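Local coordinates for protein adenylyltransferase VopS (Vibrio parahaemolyticus, PDB 3LET) that transfers AMP from ATP to a threonine of host Rho GTPases, blocking their binding to downstream effectors and so inhibiting actin assembly in infected cells, at residues D260-V271 with G285-N296. Numbering follows the deposited sequence.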
# COMPACT_ATOMS: atom_id res chain seq x y z
N ASP A 260 -1.14 -13.59 21.08
CA ASP A 260 -1.52 -12.26 21.52
C ASP A 260 -0.31 -11.44 21.96
O ASP A 260 -0.27 -10.23 21.74
CB ASP A 260 -2.52 -12.35 22.68
CG ASP A 260 -3.87 -12.85 22.23
OD1 ASP A 260 -4.14 -12.82 21.01
OD2 ASP A 260 -4.67 -13.26 23.10
N LYS A 261 0.67 -12.08 22.59
CA LYS A 261 1.80 -11.32 23.11
C LYS A 261 2.73 -10.89 21.97
O LYS A 261 3.59 -10.02 22.15
CB LYS A 261 2.58 -12.13 24.16
CG LYS A 261 3.36 -13.29 23.57
CD LYS A 261 4.28 -13.94 24.60
CE LYS A 261 5.40 -13.01 25.04
NZ LYS A 261 6.27 -13.63 26.07
N ASP A 262 2.59 -11.51 20.80
CA ASP A 262 3.41 -11.14 19.64
C ASP A 262 2.68 -10.31 18.57
O ASP A 262 3.30 -9.86 17.61
CB ASP A 262 3.97 -12.39 18.94
CG ASP A 262 4.96 -13.18 19.81
OD1 ASP A 262 5.59 -12.59 20.72
OD2 ASP A 262 5.11 -14.40 19.58
N LEU A 263 1.38 -10.14 18.72
CA LEU A 263 0.61 -9.44 17.68
C LEU A 263 1.13 -8.01 17.48
O LEU A 263 1.23 -7.55 16.35
CB LEU A 263 -0.88 -9.42 18.04
CG LEU A 263 -1.77 -8.63 17.08
CD1 LEU A 263 -1.70 -9.26 15.69
CD2 LEU A 263 -3.19 -8.57 17.59
N GLY A 264 1.44 -7.30 18.56
CA GLY A 264 1.90 -5.93 18.40
C GLY A 264 3.13 -5.86 17.50
O GLY A 264 3.27 -4.96 16.68
N LYS A 265 4.05 -6.79 17.69
CA LYS A 265 5.28 -6.82 16.89
C LYS A 265 4.98 -7.01 15.41
O LYS A 265 5.63 -6.39 14.57
CB LYS A 265 6.19 -7.96 17.37
CG LYS A 265 6.76 -7.66 18.74
CD LYS A 265 7.78 -8.72 19.14
CE LYS A 265 7.73 -9.02 20.62
NZ LYS A 265 8.59 -8.08 21.34
N HIS A 266 4.06 -7.91 15.11
CA HIS A 266 3.72 -8.20 13.72
C HIS A 266 3.01 -7.01 13.08
O HIS A 266 3.20 -6.74 11.91
CB HIS A 266 2.82 -9.43 13.62
CG HIS A 266 3.56 -10.71 13.86
ND1 HIS A 266 4.27 -11.35 12.87
CD2 HIS A 266 3.71 -11.46 14.98
CE1 HIS A 266 4.82 -12.45 13.36
NE2 HIS A 266 4.49 -12.54 14.64
N LEU A 267 2.19 -6.30 13.85
CA LEU A 267 1.56 -5.10 13.31
C LEU A 267 2.56 -3.98 13.05
O LEU A 267 2.53 -3.33 12.02
CB LEU A 267 0.44 -4.62 14.23
CG LEU A 267 -0.74 -5.62 14.28
CD1 LEU A 267 -1.73 -5.11 15.33
CD2 LEU A 267 -1.43 -5.77 12.90
N PHE A 268 3.45 -3.77 14.01
CA PHE A 268 4.52 -2.77 13.88
C PHE A 268 5.37 -3.08 12.64
O PHE A 268 5.66 -2.19 11.83
CB PHE A 268 5.39 -2.82 15.17
CG PHE A 268 6.62 -1.95 15.11
CD1 PHE A 268 6.62 -0.68 15.70
CD2 PHE A 268 7.78 -2.41 14.48
CE1 PHE A 268 7.71 0.11 15.65
CE2 PHE A 268 8.90 -1.62 14.44
CZ PHE A 268 8.87 -0.34 15.01
N ALA A 269 5.78 -4.33 12.50
CA ALA A 269 6.63 -4.74 11.37
C ALA A 269 5.90 -4.51 10.05
O ALA A 269 6.48 -4.07 9.06
CB ALA A 269 7.01 -6.25 11.49
N GLY A 270 4.63 -4.89 10.02
CA GLY A 270 3.85 -4.79 8.80
C GLY A 270 3.64 -3.37 8.33
O GLY A 270 3.76 -3.06 7.13
N VAL A 271 3.26 -2.49 9.25
CA VAL A 271 3.00 -1.10 8.86
C VAL A 271 4.28 -0.44 8.37
O VAL A 271 4.30 0.21 7.33
CB VAL A 271 2.48 -0.26 10.05
CG1 VAL A 271 2.36 1.22 9.62
CG2 VAL A 271 1.16 -0.81 10.52
N GLY A 285 2.69 2.45 13.38
CA GLY A 285 3.27 1.18 13.81
C GLY A 285 3.40 1.10 15.33
O GLY A 285 3.06 0.09 15.97
N ARG A 286 3.90 2.18 15.92
CA ARG A 286 3.99 2.25 17.39
C ARG A 286 2.63 2.30 18.06
O ARG A 286 2.43 1.68 19.09
CB ARG A 286 4.82 3.48 17.80
CG ARG A 286 6.24 3.35 17.30
CD ARG A 286 7.23 4.26 18.04
NE ARG A 286 8.57 4.06 17.47
CZ ARG A 286 9.01 4.70 16.39
NH1 ARG A 286 8.24 5.62 15.82
NH2 ARG A 286 10.21 4.43 15.90
N MET A 287 1.68 3.02 17.48
CA MET A 287 0.34 3.04 18.06
C MET A 287 -0.27 1.63 17.99
O MET A 287 -0.87 1.17 18.97
CB MET A 287 -0.53 4.09 17.34
CG MET A 287 -2.01 4.05 17.71
SD MET A 287 -2.28 4.65 19.41
CE MET A 287 -2.11 6.43 19.16
N LEU A 288 -0.14 0.92 16.86
CA LEU A 288 -0.73 -0.44 16.82
C LEU A 288 -0.02 -1.42 17.77
O LEU A 288 -0.66 -2.29 18.36
CB LEU A 288 -0.74 -1.06 15.40
CG LEU A 288 -1.62 -0.27 14.41
CD1 LEU A 288 -1.59 -0.98 13.06
CD2 LEU A 288 -3.04 -0.15 14.88
N TYR A 289 1.29 -1.27 17.92
CA TYR A 289 2.04 -2.12 18.85
C TYR A 289 1.48 -1.90 20.26
O TYR A 289 1.19 -2.87 20.97
CB TYR A 289 3.52 -1.74 18.83
CG TYR A 289 4.34 -2.48 19.90
CD1 TYR A 289 4.73 -3.81 19.71
CD2 TYR A 289 4.71 -1.84 21.09
CE1 TYR A 289 5.48 -4.50 20.66
CE2 TYR A 289 5.47 -2.53 22.08
CZ TYR A 289 5.84 -3.84 21.85
OH TYR A 289 6.57 -4.51 22.83
N ALA A 290 1.35 -0.62 20.65
CA ALA A 290 0.85 -0.28 21.99
C ALA A 290 -0.57 -0.76 22.21
O ALA A 290 -0.89 -1.28 23.26
CB ALA A 290 0.92 1.23 22.24
N ILE A 291 -1.45 -0.58 21.23
CA ILE A 291 -2.81 -1.04 21.41
C ILE A 291 -2.83 -2.55 21.59
O ILE A 291 -3.52 -3.07 22.47
CB ILE A 291 -3.69 -0.67 20.21
CG1 ILE A 291 -3.83 0.85 20.11
CG2 ILE A 291 -5.07 -1.33 20.32
CD1 ILE A 291 -4.38 1.29 18.71
N ALA A 292 -2.08 -3.27 20.75
CA ALA A 292 -2.03 -4.74 20.87
C ALA A 292 -1.52 -5.13 22.27
O ALA A 292 -2.06 -6.03 22.92
CB ALA A 292 -1.14 -5.37 19.78
N GLU A 293 -0.51 -4.43 22.73
CA GLU A 293 0.07 -4.74 24.05
C GLU A 293 -0.96 -4.53 25.15
O GLU A 293 -1.08 -5.34 26.08
CB GLU A 293 1.27 -3.85 24.33
CG GLU A 293 2.51 -4.21 23.56
CD GLU A 293 3.15 -5.47 24.10
OE1 GLU A 293 3.82 -5.40 25.16
OE2 GLU A 293 2.98 -6.53 23.48
N LEU A 294 -1.68 -3.41 25.06
CA LEU A 294 -2.59 -3.03 26.14
C LEU A 294 -3.75 -4.01 26.16
O LEU A 294 -4.20 -4.42 27.23
CB LEU A 294 -3.08 -1.59 25.98
CG LEU A 294 -2.01 -0.52 26.16
CD1 LEU A 294 -2.58 0.85 25.91
CD2 LEU A 294 -1.37 -0.57 27.57
N ARG A 295 -4.21 -4.44 24.99
CA ARG A 295 -5.29 -5.41 24.93
C ARG A 295 -4.85 -6.75 25.50
O ARG A 295 -5.69 -7.60 25.84
CB ARG A 295 -5.80 -5.57 23.50
CG ARG A 295 -6.51 -4.31 23.02
CD ARG A 295 -7.03 -4.48 21.60
NE ARG A 295 -7.84 -3.34 21.17
CZ ARG A 295 -8.44 -3.29 19.99
NH1 ARG A 295 -8.29 -4.32 19.14
NH2 ARG A 295 -9.16 -2.23 19.65
N ASN A 296 -3.54 -6.96 25.58
CA ASN A 296 -3.00 -8.16 26.22
C ASN A 296 -2.53 -7.88 27.66
O ASN A 296 -1.70 -8.61 28.20
CB ASN A 296 -1.85 -8.76 25.41
CG ASN A 296 -1.62 -10.24 25.73
OD1 ASN A 296 -2.56 -11.02 25.85
ND2 ASN A 296 -0.36 -10.63 25.86
O HOH W 1 1.20 -7.61 21.48
O HOH W 2 -2.48 -8.54 21.68
O HOH W 3 3.87 -7.85 20.65
O HOH W 4 4.28 -8.41 24.57
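Glu293 OE2 has three waters within bonding distance, set between it and the backbone of residues 260-265, across an antiparallel helix pair of the Fic fold. The turn between the helices and the start of the second carry Gly280, Asn281 and Gly282, which by similarity bind ATP. Water 1, 2.9 Å from Glu293 OE2, sits between Asp260 O and Gly264 N, and water 3 between Lys261 O and Lys265 N, each standing in for the usual i to i+4 helix bond. Both accept from the N-H and can turn protons to OE2, so an acceptor suits the place; with more acceptors around them than protons, they probably share them. Water 4 firmly links OE2 to Lys261 O. The Glu293 chain, bent at chi2 (-74°), turns its acid toward them, while OE1 takes a bond from Asn300. Water 2 joins Asp260 O to Ala292 O, 2.8 Å from the latter.

Small residues bring the helices to 7.6 Å between axes, at 172°. Gly264, with no side chain, lets Ala292 CB and the Tyr289 backbone approach closely, Ala292 CB pressing on Gly264 CA at a tight 3.4 Å. Tyr289, its CG anti to the backbone N (chi1 173°), sets its ring edge against Gly264, CD1 lying 3.4 Å from Gly264 C. Glu293 CG covers one face of that ring toward its rim, and the hydroxyl bonds Asn300 O. Leu267 and Leu288 cross at about a right angle, CB against CB, and Val271 CG2 meets Leu288 CD1 at 3.7 Å. Gly285, lacking a side chain, lets the Phe268 backbone and Val271 come near; Phe268 CD1 lies 3.7 Å from Gly285 O, at the ring edge. Arg286, an ATP-binding residue by similarity, pairs with Glu307 through NH2; its extended chain runs alongside Phe268, CG 3.9 Å from Phe268 CE1.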